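Local atomic coordinates of endonuclease III (Geobacillus stearothermophilus, PDB entry 1P59), a protein that probably removes oxidised bases from DNA as an iron-sulfur DNA glycosylase of the HhH-GPD superfamily, beginning base excision repair. Residues I38-S43 against R123-V128; K56-K61 against Q78-I83; C97-D102 against K117-G122; A140-V145 against I179-M184. All coordinates share one frame; numbering follows the deposited sequence.

Contact 1: I38-S43 against R123-V128; sequences IAVVLS and RKTANV. With nucleotides of chain B.
Val40 and Thr125 meet where the second helix of the helix-hairpin-helix motif packs against helix 33-43, beside the DNA sugar. The two helix segments run nearly antiparallel, at 151°, with axes 9.9 Å apart at closest approach. Val40 carries the apolar part. Its CG1 is anti to the backbone N (chi1 -175°) and lies against both branches of Thr125, 3.3 Å from the methyl CG2 and 3.5 Å from OG1. The two side chains lie alongside, running in opposite senses. The other branch of Val40 meets Val128 tip to tip, CG2 to CG1 3.7 Å. Thr125 OG1 also hydrogen-bonds a modified group of the bound ligand chain.

Lys124 has CG anti to its N and a bend at chi2 (-83°), which swings the chain across toward helix 33-43. Its NZ lies 3.6 Å from Ser43 OG. The same NZ is 3.1 Å from C2' and 3.4 Å from C1' of the 3DR7 nucleotide of chain B. This placement is consistent with the lysine nucleophile of bifunctional glycosylases in this family. Shortening Lys124 to an alanine is likely to leave C1' without its nearby amine and open a gap beside Ser43 OG. C1' of the dideoxyribose carries neither base nor hydroxyl, so the amine faces a carbon with no group to displace, in keeping with a non-covalent complex.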
# COMPACT_ATOMS: atom_id res chain seq x y z
N ILE C 38 -2.12 -11.96 2.44
CA ILE C 38 -3.16 -12.29 1.47
C ILE C 38 -3.92 -11.00 1.10
O ILE C 38 -4.13 -10.70 -0.07
CB ILE C 38 -4.18 -13.31 2.05
CG1 ILE C 38 -3.46 -14.60 2.47
CG2 ILE C 38 -5.24 -13.62 1.01
CD1 ILE C 38 -2.55 -15.18 1.39
N ALA C 39 -4.31 -10.24 2.12
CA ALA C 39 -5.04 -9.00 1.89
C ALA C 39 -4.37 -8.10 0.86
O ALA C 39 -5.00 -7.70 -0.12
CB ALA C 39 -5.24 -8.24 3.22
N VAL C 40 -3.09 -7.77 1.07
CA VAL C 40 -2.38 -6.89 0.15
C VAL C 40 -2.31 -7.51 -1.23
O VAL C 40 -2.51 -6.83 -2.22
CB VAL C 40 -0.93 -6.57 0.62
CG1 VAL C 40 -0.31 -5.55 -0.33
CG2 VAL C 40 -0.92 -6.00 2.04
N VAL C 41 -2.01 -8.80 -1.31
CA VAL C 41 -1.94 -9.45 -2.61
C VAL C 41 -3.26 -9.25 -3.36
O VAL C 41 -3.28 -8.99 -4.57
CB VAL C 41 -1.68 -10.94 -2.47
CG1 VAL C 41 -1.74 -11.60 -3.84
CG2 VAL C 41 -0.32 -11.17 -1.82
N LEU C 42 -4.35 -9.38 -2.62
CA LEU C 42 -5.68 -9.22 -3.18
C LEU C 42 -5.95 -7.75 -3.52
O LEU C 42 -6.82 -7.45 -4.32
CB LEU C 42 -6.74 -9.72 -2.17
CG LEU C 42 -6.85 -11.24 -1.94
CD1 LEU C 42 -7.78 -11.54 -0.76
CD2 LEU C 42 -7.37 -11.91 -3.22
N SER C 43 -5.17 -6.86 -2.92
CA SER C 43 -5.30 -5.41 -3.12
C SER C 43 -4.97 -4.84 -4.50
O SER C 43 -5.61 -3.90 -4.95
CB SER C 43 -4.41 -4.66 -2.13
OG SER C 43 -3.15 -4.42 -2.74
N ARG C 123 7.55 -5.11 -4.70
CA ARG C 123 8.20 -4.31 -3.66
C ARG C 123 7.21 -3.59 -2.76
O ARG C 123 7.33 -3.65 -1.53
CB ARG C 123 9.15 -3.29 -4.29
CG ARG C 123 9.77 -2.38 -3.27
CD ARG C 123 11.08 -1.84 -3.79
NE ARG C 123 11.72 -0.97 -2.82
CZ ARG C 123 13.04 -0.83 -2.72
NH1 ARG C 123 13.84 -1.52 -3.53
NH2 ARG C 123 13.55 -0.02 -1.80
N LYS C 124 6.26 -2.90 -3.37
CA LYS C 124 5.25 -2.16 -2.63
C LYS C 124 4.56 -3.07 -1.61
O LYS C 124 4.47 -2.73 -0.42
CB LYS C 124 4.23 -1.58 -3.62
CG LYS C 124 3.07 -0.84 -2.97
CD LYS C 124 2.00 -1.82 -2.53
CE LYS C 124 0.69 -1.12 -2.24
NZ LYS C 124 -0.44 -2.10 -2.34
N THR C 125 4.10 -4.22 -2.07
CA THR C 125 3.42 -5.17 -1.21
C THR C 125 4.35 -5.64 -0.11
O THR C 125 3.95 -5.72 1.06
CB THR C 125 2.93 -6.37 -2.02
OG1 THR C 125 1.95 -5.93 -2.96
CG2 THR C 125 2.28 -7.40 -1.12
N ALA C 126 5.59 -5.94 -0.47
CA ALA C 126 6.57 -6.40 0.50
C ALA C 126 6.83 -5.33 1.57
O ALA C 126 7.03 -5.65 2.74
CB ALA C 126 7.87 -6.77 -0.21
N ASN C 127 6.82 -4.06 1.17
CA ASN C 127 7.07 -3.00 2.13
C ASN C 127 5.93 -2.83 3.13
O ASN C 127 6.15 -2.61 4.32
CB ASN C 127 7.35 -1.68 1.39
CG ASN C 127 8.77 -1.61 0.85
OD1 ASN C 127 9.62 -2.45 1.17
ND2 ASN C 127 9.03 -0.59 0.03
N VAL C 128 4.70 -2.93 2.64
CA VAL C 128 3.53 -2.81 3.50
C VAL C 128 3.60 -3.90 4.58
O VAL C 128 3.35 -3.64 5.76
CB VAL C 128 2.23 -3.03 2.68
CG1 VAL C 128 1.06 -3.26 3.62
CG2 VAL C 128 1.97 -1.85 1.79
O5' 3DR B 7 -6.30 2.17 -2.19
P 3DR B 7 -7.81 2.53 -2.51
OP1 3DR B 7 -8.69 1.78 -1.56
OP2 3DR B 7 -7.92 4.02 -2.57
C2' 3DR B 7 -3.29 -1.02 -2.49
C5' 3DR B 7 -5.72 1.02 -2.79
C4' 3DR B 7 -4.22 1.14 -2.83
O4' 3DR B 7 -3.71 1.07 -1.48
C1' 3DR B 7 -2.95 -0.13 -1.31
C3' 3DR B 7 -3.57 -0.01 -3.58
O3' 3DR B 7 -2.35 0.46 -4.16

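Contact 2: K56-K61 against Q78-I83; sequences KRLFEK and QDIRSI. With nucleotides of chain A.
Lys61 and Asp79 cross at about a right angle, the lysine chain reaching over to the carboxylate. Lys61 is fully extended, with CG anti to its backbone N (chi1 176°). This carries NZ to 2.7 Å from Asp79 OD1, a salt bridge that uses the syn lone pair of that oxygen. Asp79 OD2 stays farther from NZ, at 3.3 Å. Both charged ends have second partners: Glu75 also pairs with Lys61 NZ, and Tyr62 OH also bonds Asp79 OD1.

Leu58 lies on the inner side. It crosses Ile80 obliquely, CD1 to CG2 3.8 Å, and its CD1 also lies 4.0 Å from Asp79 CB. Leu42 of helix 33-43 touches both Leu58 and Ile80 and continues this apolar patch. The contact joins the C-terminal end of helix 48-61 to the end of helix 73-79, in the six-helix domain of the endonuclease III fold. With an asparagine in place of Asp79, Lys61 would probably lose a charge partner, and the ammonium would be held less firmly. Arg81 stretches away from the helix contact, and its NH1 makes a weak hydrogen bond of 2.8 Å to OP1 of DG8 of DNA chain A, at the edge of the guanidinium.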
# COMPACT_ATOMS: atom_id res chain seq x y z
N LYS C 56 -13.68 -10.59 4.68
CA LYS C 56 -14.54 -10.75 5.85
C LYS C 56 -14.99 -12.20 5.94
O LYS C 56 -14.94 -12.81 7.02
CB LYS C 56 -15.77 -9.84 5.75
CG LYS C 56 -16.72 -9.94 6.96
N ARG C 57 -15.45 -12.75 4.82
CA ARG C 57 -15.89 -14.14 4.77
C ARG C 57 -14.71 -15.04 4.42
O ARG C 57 -14.52 -16.09 5.05
CB ARG C 57 -17.00 -14.32 3.73
CG ARG C 57 -16.64 -13.81 2.34
CD ARG C 57 -17.67 -14.27 1.33
NE ARG C 57 -17.55 -13.58 0.04
CZ ARG C 57 -17.73 -12.27 -0.12
NH1 ARG C 57 -17.60 -11.73 -1.33
NH2 ARG C 57 -18.04 -11.51 0.92
N LEU C 58 -13.92 -14.62 3.44
CA LEU C 58 -12.75 -15.38 2.99
C LEU C 58 -11.85 -15.85 4.12
O LEU C 58 -11.42 -17.00 4.13
CB LEU C 58 -11.91 -14.54 2.04
CG LEU C 58 -10.71 -15.33 1.50
CD1 LEU C 58 -11.13 -16.09 0.26
CD2 LEU C 58 -9.58 -14.39 1.18
N PHE C 59 -11.55 -14.96 5.06
CA PHE C 59 -10.67 -15.29 6.18
C PHE C 59 -11.30 -16.16 7.24
O PHE C 59 -10.66 -16.47 8.24
CB PHE C 59 -10.13 -14.02 6.83
CG PHE C 59 -9.07 -13.34 6.01
CD1 PHE C 59 -8.49 -13.97 4.91
CD2 PHE C 59 -8.63 -12.06 6.36
CE1 PHE C 59 -7.51 -13.35 4.17
CE2 PHE C 59 -7.64 -11.43 5.62
CZ PHE C 59 -7.08 -12.08 4.52
N GLU C 60 -12.55 -16.54 7.03
CA GLU C 60 -13.21 -17.43 7.97
C GLU C 60 -13.14 -18.84 7.41
O GLU C 60 -13.00 -19.81 8.16
CB GLU C 60 -14.68 -17.01 8.19
CG GLU C 60 -14.83 -15.90 9.22
CD GLU C 60 -13.99 -16.14 10.47
OE1 GLU C 60 -14.03 -17.28 11.00
OE2 GLU C 60 -13.29 -15.21 10.92
N LYS C 61 -13.21 -18.94 6.08
CA LYS C 61 -13.12 -20.22 5.39
C LYS C 61 -11.66 -20.67 5.32
O LYS C 61 -11.35 -21.85 5.48
CB LYS C 61 -13.69 -20.09 3.98
CG LYS C 61 -13.56 -21.35 3.13
CD LYS C 61 -14.20 -21.14 1.76
CE LYS C 61 -14.17 -22.42 0.91
NZ LYS C 61 -14.73 -22.21 -0.45
N GLN C 78 -13.77 -18.45 -7.27
CA GLN C 78 -15.11 -17.97 -6.97
C GLN C 78 -15.17 -17.28 -5.61
O GLN C 78 -15.96 -16.36 -5.39
CB GLN C 78 -16.13 -19.11 -7.04
CG GLN C 78 -16.21 -19.79 -8.41
CD GLN C 78 -16.22 -18.79 -9.58
OE1 GLN C 78 -17.06 -17.89 -9.66
NE2 GLN C 78 -15.28 -18.97 -10.51
N ASP C 79 -14.32 -17.73 -4.69
CA ASP C 79 -14.27 -17.13 -3.35
C ASP C 79 -13.80 -15.68 -3.43
O ASP C 79 -14.19 -14.85 -2.61
CB ASP C 79 -13.34 -17.95 -2.45
CG ASP C 79 -13.99 -19.23 -1.95
OD1 ASP C 79 -13.27 -20.12 -1.45
OD2 ASP C 79 -15.23 -19.35 -2.04
N ILE C 80 -12.97 -15.37 -4.43
CA ILE C 80 -12.46 -14.00 -4.60
C ILE C 80 -12.84 -13.44 -5.96
O ILE C 80 -12.11 -12.63 -6.54
CB ILE C 80 -10.92 -13.93 -4.45
CG1 ILE C 80 -10.23 -14.69 -5.59
CG2 ILE C 80 -10.49 -14.52 -3.11
CD1 ILE C 80 -8.75 -14.51 -5.62
N ARG C 81 -14.00 -13.86 -6.47
CA ARG C 81 -14.51 -13.41 -7.77
C ARG C 81 -14.75 -11.90 -7.86
O ARG C 81 -14.48 -11.29 -8.89
CB ARG C 81 -15.81 -14.14 -8.11
CG ARG C 81 -16.55 -13.60 -9.33
CD ARG C 81 -18.05 -13.93 -9.27
NE ARG C 81 -18.80 -13.42 -10.42
CZ ARG C 81 -18.86 -12.13 -10.77
NH1 ARG C 81 -18.22 -11.21 -10.06
NH2 ARG C 81 -19.58 -11.77 -11.83
N SER C 82 -15.28 -11.31 -6.79
CA SER C 82 -15.57 -9.88 -6.76
C SER C 82 -14.37 -8.96 -6.93
O SER C 82 -14.48 -7.89 -7.52
CB SER C 82 -16.27 -9.52 -5.44
OG SER C 82 -17.64 -9.86 -5.47
N ILE C 83 -13.23 -9.40 -6.40
CA ILE C 83 -11.99 -8.63 -6.43
C ILE C 83 -11.49 -8.18 -7.81
O ILE C 83 -11.09 -7.03 -7.98
CB ILE C 83 -10.86 -9.42 -5.72
CG1 ILE C 83 -11.32 -9.81 -4.31
CG2 ILE C 83 -9.58 -8.57 -5.65
CD1 ILE C 83 -11.71 -8.64 -3.41
P DG A 8 -18.25 -7.28 -9.50
OP1 DG A 8 -18.50 -8.64 -8.96
OP2 DG A 8 -19.01 -6.80 -10.68
O5' DG A 8 -18.41 -6.21 -8.34
C5' DG A 8 -17.47 -6.17 -7.27
C4' DG A 8 -17.23 -4.74 -6.85
O4' DG A 8 -16.30 -4.08 -7.74
C3' DG A 8 -18.49 -3.87 -6.82
O3' DG A 8 -18.51 -3.11 -5.61
C2' DG A 8 -18.33 -2.98 -8.04
C1' DG A 8 -16.83 -2.82 -8.14
N9 DG A 8 -16.31 -2.53 -9.48
C8 DG A 8 -16.66 -3.15 -10.66
N7 DG A 8 -16.01 -2.68 -11.69
C5 DG A 8 -15.18 -1.69 -11.16
C6 DG A 8 -14.23 -0.83 -11.80
O6 DG A 8 -13.91 -0.78 -13.00
N1 DG A 8 -13.63 0.02 -10.89
C2 DG A 8 -13.89 0.06 -9.54
N2 DG A 8 -13.20 0.97 -8.83
N3 DG A 8 -14.76 -0.74 -8.93
C4 DG A 8 -15.36 -1.58 -9.80

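Contact 3: C97-D102 against K117-G122; sequences CAMLID and KLPGVG. With NA (sodium ion), chain D; nucleotides of chain B.
Met99 and Leu118 bring their CA atoms to 7.5 Å where helix 86-103 flanks a type II beta turn, which runs from Leu118 to Val121 and is closed by Val121 N to Leu118 O at 2.9 Å. Gly120 sits in the turn with a positive phi of 90°, where a CB would press on the carbonyl O of Pro119.

The side chains of Met99 and Leu118 pass alongside with their ends pointing opposite ways, Met99 CB 3.8 Å from Leu118 CD2. The far end of Met99 points at the Pro119 ring, though the modelled methyl is too close to be trusted. Leu100 crosses Leu118 at about a right angle, CD2 to CD1 4.1 Å.

The backbone of the turn faces the other way, toward DNA. Leu118 O at 2.4 Å and Val121 O at 2.6 Å bind the sodium ion, together with Met116 O. OP1 of DC10 of chain B completes the group at 2.4 Å from the sodium ion. Gly120 N also donates to that OP1, at 3.0 Å. A glycine-containing hairpin that holds a DNA phosphate through a backbone amide and a metal ion held by carbonyl oxygens is the signature of the helix-hairpin-helix motif.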
# COMPACT_ATOMS: atom_id res chain seq x y z
N CYS C 97 1.23 -19.78 -0.89
CA CYS C 97 1.09 -20.58 0.32
C CYS C 97 2.02 -21.80 0.32
O CYS C 97 2.58 -22.16 1.35
CB CYS C 97 -0.37 -21.01 0.50
SG CYS C 97 -1.43 -19.63 0.94
N ALA C 98 2.18 -22.42 -0.85
CA ALA C 98 3.05 -23.58 -0.98
C ALA C 98 4.47 -23.23 -0.57
O ALA C 98 5.15 -24.00 0.11
CB ALA C 98 3.03 -24.09 -2.42
N MET C 99 4.91 -22.05 -0.99
CA MET C 99 6.26 -21.58 -0.70
C MET C 99 6.43 -21.38 0.79
O MET C 99 7.43 -21.83 1.37
CB MET C 99 6.55 -20.29 -1.45
CG MET C 99 6.46 -20.45 -2.95
SD MET C 99 7.48 -19.26 -3.83
CE MET C 99 6.40 -18.89 -5.15
N LEU C 100 5.47 -20.70 1.41
CA LEU C 100 5.55 -20.47 2.84
C LEU C 100 5.90 -21.81 3.48
O LEU C 100 6.80 -21.90 4.30
CB LEU C 100 4.21 -19.96 3.38
CG LEU C 100 3.81 -18.59 2.84
CD1 LEU C 100 2.57 -18.08 3.56
CD2 LEU C 100 4.98 -17.64 3.03
N ILE C 101 5.18 -22.85 3.07
CA ILE C 101 5.39 -24.19 3.59
C ILE C 101 6.73 -24.81 3.17
O ILE C 101 7.49 -25.27 4.02
CB ILE C 101 4.26 -25.15 3.14
CG1 ILE C 101 2.94 -24.76 3.81
CG2 ILE C 101 4.63 -26.59 3.46
CD1 ILE C 101 1.75 -25.62 3.41
N ASP C 102 7.02 -24.79 1.88
CA ASP C 102 8.25 -25.39 1.38
C ASP C 102 9.54 -24.69 1.79
O ASP C 102 10.51 -25.36 2.15
CB ASP C 102 8.17 -25.52 -0.16
CG ASP C 102 9.44 -26.15 -0.78
OD1 ASP C 102 10.33 -25.39 -1.21
OD2 ASP C 102 9.53 -27.40 -0.84
N LYS C 117 9.91 -12.74 -3.33
CA LYS C 117 10.05 -13.99 -4.06
C LYS C 117 8.65 -14.58 -4.25
O LYS C 117 8.41 -15.37 -5.15
CB LYS C 117 10.92 -14.98 -3.30
CG LYS C 117 12.39 -14.61 -3.22
CD LYS C 117 13.21 -15.82 -2.80
CE LYS C 117 14.56 -15.41 -2.24
NZ LYS C 117 15.15 -14.33 -3.07
N LEU C 118 7.73 -14.17 -3.40
CA LEU C 118 6.36 -14.65 -3.46
C LEU C 118 5.57 -14.03 -4.62
O LEU C 118 5.55 -12.81 -4.81
CB LEU C 118 5.64 -14.34 -2.14
CG LEU C 118 6.19 -14.97 -0.85
CD1 LEU C 118 5.33 -14.52 0.32
CD2 LEU C 118 6.19 -16.49 -0.95
N PRO C 119 4.88 -14.88 -5.41
CA PRO C 119 4.07 -14.51 -6.57
C PRO C 119 2.97 -13.55 -6.17
O PRO C 119 2.21 -13.85 -5.25
CB PRO C 119 3.46 -15.83 -7.02
CG PRO C 119 4.42 -16.83 -6.52
CD PRO C 119 4.79 -16.32 -5.17
N GLY C 120 2.86 -12.43 -6.87
CA GLY C 120 1.83 -11.47 -6.54
C GLY C 120 2.34 -10.46 -5.53
O GLY C 120 1.66 -9.48 -5.21
N VAL C 121 3.54 -10.72 -5.01
CA VAL C 121 4.15 -9.82 -4.05
C VAL C 121 5.31 -9.07 -4.68
O VAL C 121 6.37 -9.66 -4.94
CB VAL C 121 4.66 -10.56 -2.78
CG1 VAL C 121 5.39 -9.60 -1.86
CG2 VAL C 121 3.50 -11.19 -2.04
N GLY C 122 5.08 -7.78 -4.94
CA GLY C 122 6.09 -6.89 -5.50
C GLY C 122 6.71 -6.07 -4.37
O GLY C 122 6.43 -6.31 -3.18
NA NA D . 7.06 -11.73 -6.29
P DC B 10 5.21 -10.15 -8.86
OP1 DC B 10 5.43 -11.29 -7.95
OP2 DC B 10 6.24 -9.08 -8.96
O5' DC B 10 4.93 -10.73 -10.31
C5' DC B 10 3.65 -11.28 -10.60
C4' DC B 10 3.53 -11.58 -12.07
O4' DC B 10 3.16 -10.39 -12.81
C3' DC B 10 4.83 -12.10 -12.68
O3' DC B 10 4.57 -13.32 -13.36
C2' DC B 10 5.27 -10.99 -13.62
C1' DC B 10 3.97 -10.25 -13.96
N1 DC B 10 4.14 -8.81 -14.22
C2 DC B 10 3.43 -8.21 -15.28
O2 DC B 10 2.64 -8.90 -15.96
N3 DC B 10 3.62 -6.89 -15.54
C4 DC B 10 4.46 -6.17 -14.78
N4 DC B 10 4.62 -4.88 -15.06
C5 DC B 10 5.17 -6.75 -13.69
C6 DC B 10 4.99 -8.05 -13.45

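Contact 4: A140-V145 against I179-M184; sequences AVDTHV and ITHHRM. With nucleotides of chain B.
His144 NE2 donates to OP2 of the 3DR7 nucleotide of chain B at 2.7 Å, and the bond is nearly straight at 167°. This is the first turn of helix 143-152, just after the aspartate that gives the HhH-GPD motif its last letter. The phosphate oxygen lies at the edge of the imidazole, near its plane. Arg147 hydrogen-bonds the other ring nitrogen, ND1, and the two bonds together fix the rotation of the ring. Thr143 OG1 donates to OP2 of DA6 of chain B at 2.8 Å. Thr143 N donates to OP1 of DG8 of chain B. The helix start therefore faces three phosphates, and its dipole would probably favour them.

Asp142 is the N-cap. Its OD1 accepts a weak, long bond from Val145 N, while OD2 lies 3.8 Å from C1' of the 3DR7 nucleotide of chain B.

Behind the DNA side, the segment packs on helix 177-190. His181 has CG roughly anti to its N (chi1 151°), and this turns the ring in under Ala140. Ala140 O stands over the centre of one face of the His181 ring, 3.5 Å above the plane. CD2 of His182 lies over the opposite face. The Ala140 methyl also approaches this ring, Ala140 CB to His181 CE1 3.3 Å. Val145 crosses both His181 and Met184 at about a right angle. Its two methyls part company here. CG2 turns to the His181 ring, and CG1 rests 4.0 Å from Met184 SD.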
# COMPACT_ATOMS: atom_id res chain seq x y z
N ALA C 140 6.07 2.17 1.50
CA ALA C 140 5.44 1.49 0.38
C ALA C 140 4.83 2.55 -0.52
O ALA C 140 3.92 3.29 -0.13
CB ALA C 140 4.37 0.54 0.88
N VAL C 141 5.35 2.64 -1.74
CA VAL C 141 4.87 3.63 -2.68
C VAL C 141 3.77 3.08 -3.57
O VAL C 141 4.04 2.25 -4.44
CB VAL C 141 6.01 4.14 -3.57
CG1 VAL C 141 5.49 5.18 -4.54
CG2 VAL C 141 7.12 4.73 -2.69
N ASP C 142 2.54 3.54 -3.36
CA ASP C 142 1.43 3.09 -4.17
C ASP C 142 0.76 4.26 -4.88
O ASP C 142 1.20 5.41 -4.74
CB ASP C 142 0.41 2.30 -3.34
CG ASP C 142 0.08 2.97 -2.03
OD1 ASP C 142 -0.14 4.20 -2.01
OD2 ASP C 142 0.04 2.24 -1.01
N THR C 143 -0.30 3.99 -5.64
CA THR C 143 -0.97 5.03 -6.40
C THR C 143 -1.07 6.37 -5.67
O THR C 143 -0.72 7.41 -6.22
CB THR C 143 -2.39 4.59 -6.85
OG1 THR C 143 -2.91 5.55 -7.78
CG2 THR C 143 -3.34 4.49 -5.64
N HIS C 144 -1.52 6.32 -4.42
CA HIS C 144 -1.71 7.52 -3.62
C HIS C 144 -0.43 8.21 -3.20
O HIS C 144 -0.39 9.43 -3.05
CB HIS C 144 -2.55 7.19 -2.38
CG HIS C 144 -3.97 6.82 -2.69
ND1 HIS C 144 -4.86 7.69 -3.28
CD2 HIS C 144 -4.64 5.66 -2.50
CE1 HIS C 144 -6.03 7.08 -3.44
NE2 HIS C 144 -5.92 5.85 -2.98
N VAL C 145 0.63 7.44 -2.99
CA VAL C 145 1.89 8.06 -2.58
C VAL C 145 2.58 8.66 -3.79
O VAL C 145 3.16 9.75 -3.72
CB VAL C 145 2.83 7.05 -1.91
CG1 VAL C 145 4.08 7.75 -1.42
CG2 VAL C 145 2.13 6.40 -0.75
N ILE C 179 4.53 5.55 9.38
CA ILE C 179 3.46 6.48 9.69
C ILE C 179 3.32 7.52 8.58
O ILE C 179 2.21 7.79 8.11
CB ILE C 179 3.70 7.19 11.03
CG1 ILE C 179 2.49 8.07 11.36
CG2 ILE C 179 4.99 8.01 10.97
CD1 ILE C 179 1.20 7.29 11.53
N THR C 180 4.44 8.10 8.16
CA THR C 180 4.39 9.10 7.10
C THR C 180 3.66 8.52 5.90
O THR C 180 2.66 9.08 5.44
CB THR C 180 5.80 9.55 6.68
OG1 THR C 180 6.35 10.39 7.70
CG2 THR C 180 5.75 10.31 5.36
N HIS C 181 4.17 7.39 5.41
CA HIS C 181 3.58 6.69 4.27
C HIS C 181 2.06 6.61 4.45
O HIS C 181 1.31 6.90 3.52
CB HIS C 181 4.21 5.30 4.18
CG HIS C 181 3.33 4.24 3.59
ND1 HIS C 181 3.60 2.90 3.72
CD2 HIS C 181 2.17 4.32 2.88
CE1 HIS C 181 2.64 2.20 3.13
NE2 HIS C 181 1.76 3.04 2.62
N HIS C 182 1.61 6.21 5.64
CA HIS C 182 0.17 6.11 5.90
C HIS C 182 -0.56 7.44 5.78
O HIS C 182 -1.67 7.50 5.23
CB HIS C 182 -0.06 5.51 7.29
CG HIS C 182 0.17 4.04 7.34
ND1 HIS C 182 0.46 3.36 8.51
CD2 HIS C 182 0.15 3.10 6.37
CE1 HIS C 182 0.60 2.08 8.25
NE2 HIS C 182 0.42 1.89 6.96
N ARG C 183 0.05 8.51 6.28
CA ARG C 183 -0.59 9.81 6.20
C ARG C 183 -0.70 10.23 4.74
O ARG C 183 -1.72 10.79 4.33
CB ARG C 183 0.19 10.84 7.02
CG ARG C 183 0.06 10.61 8.53
CD ARG C 183 1.13 11.32 9.34
NE ARG C 183 1.01 11.02 10.76
CZ ARG C 183 1.98 11.22 11.66
NH1 ARG C 183 3.14 11.74 11.29
NH2 ARG C 183 1.77 10.91 12.94
N MET C 184 0.32 9.92 3.95
CA MET C 184 0.25 10.28 2.54
C MET C 184 -0.86 9.53 1.85
O MET C 184 -1.60 10.11 1.05
CB MET C 184 1.57 9.98 1.84
CG MET C 184 2.67 10.97 2.21
SD MET C 184 4.18 10.60 1.35
CE MET C 184 4.02 11.66 -0.13
P DG B 8 -2.22 0.58 -5.75
OP1 DG B 8 -1.22 1.65 -6.01
OP2 DG B 8 -3.59 0.68 -6.33
O5' DG B 8 -1.60 -0.80 -6.21
C5' DG B 8 -0.19 -0.98 -6.24
C4' DG B 8 0.13 -2.44 -6.41
O4' DG B 8 -0.58 -2.94 -7.57
C3' DG B 8 1.61 -2.74 -6.63
O3' DG B 8 1.94 -3.93 -5.91
C2' DG B 8 1.71 -2.91 -8.14
C1' DG B 8 0.33 -3.42 -8.55
N9 DG B 8 -0.15 -2.93 -9.84
C8 DG B 8 -0.12 -1.62 -10.28
N7 DG B 8 -0.68 -1.47 -11.46
C5 DG B 8 -1.09 -2.75 -11.82
C6 DG B 8 -1.76 -3.20 -12.98
O6 DG B 8 -2.16 -2.54 -13.95
N1 DG B 8 -1.98 -4.58 -12.95
C2 DG B 8 -1.59 -5.41 -11.91
N2 DG B 8 -1.88 -6.71 -12.05
N3 DG B 8 -0.96 -5.00 -10.82
C4 DG B 8 -0.75 -3.66 -10.84
O5' 3DR B 7 -6.30 2.17 -2.19
P 3DR B 7 -7.81 2.53 -2.51
OP1 3DR B 7 -8.69 1.78 -1.56
OP2 3DR B 7 -7.92 4.02 -2.57
C2' 3DR B 7 -3.29 -1.02 -2.49
C5' 3DR B 7 -5.72 1.02 -2.79
C4' 3DR B 7 -4.22 1.14 -2.83
O4' 3DR B 7 -3.71 1.07 -1.48
C1' 3DR B 7 -2.95 -0.13 -1.31
C3' 3DR B 7 -3.57 -0.01 -3.58
O3' 3DR B 7 -2.35 0.46 -4.16
P DA B 6 -6.53 6.04 -7.76
OP1 DA B 6 -6.25 7.15 -6.80
OP2 DA B 6 -5.50 5.63 -8.76
O5' DA B 6 -6.97 4.75 -6.93
C5' DA B 6 -8.12 4.81 -6.11
C4' DA B 6 -8.58 3.42 -5.73
O4' DA B 6 -9.09 2.73 -6.89
C3' DA B 6 -7.50 2.53 -5.13
O3' DA B 6 -8.05 1.89 -3.97
C2' DA B 6 -7.20 1.53 -6.24
C1' DA B 6 -8.55 1.42 -6.95
N9 DA B 6 -8.50 1.02 -8.36
C8 DA B 6 -7.64 1.48 -9.32
N7 DA B 6 -7.82 0.94 -10.50
C5 DA B 6 -8.89 0.08 -10.31
C6 DA B 6 -9.56 -0.80 -11.19
N6 DA B 6 -9.25 -0.94 -12.49
N1 DA B 6 -10.58 -1.53 -10.69
C2 DA B 6 -10.89 -1.38 -9.40
N3 DA B 6 -10.33 -0.59 -8.48
C4 DA B 6 -9.32 0.12 -9.00

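How the contacts relate
Contacts 1, 2 and 3 all lie in the HhH-GPD homology region. Contacts 2 and 3 follow one another along the chain, both nested in the loop that contact 1 closes. Contact 4 comes after it. Contact 1 is central: its centre is about 12, 13 and 17 Å from the centres of contacts 3, 4 and 2, and it touches all three. Ile38 packs on Phe59 of contact 2. Val41 packs on Val121 of contact 3. Val128 meets Ala140 of contact 4. The centres of contacts 2 and 4 lie about 26 Å apart, and the two do not touch. Helix 123-134 thus connects the sodium-bearing hairpin, the abasic sugar and the phosphate-binding start of helix 143-152.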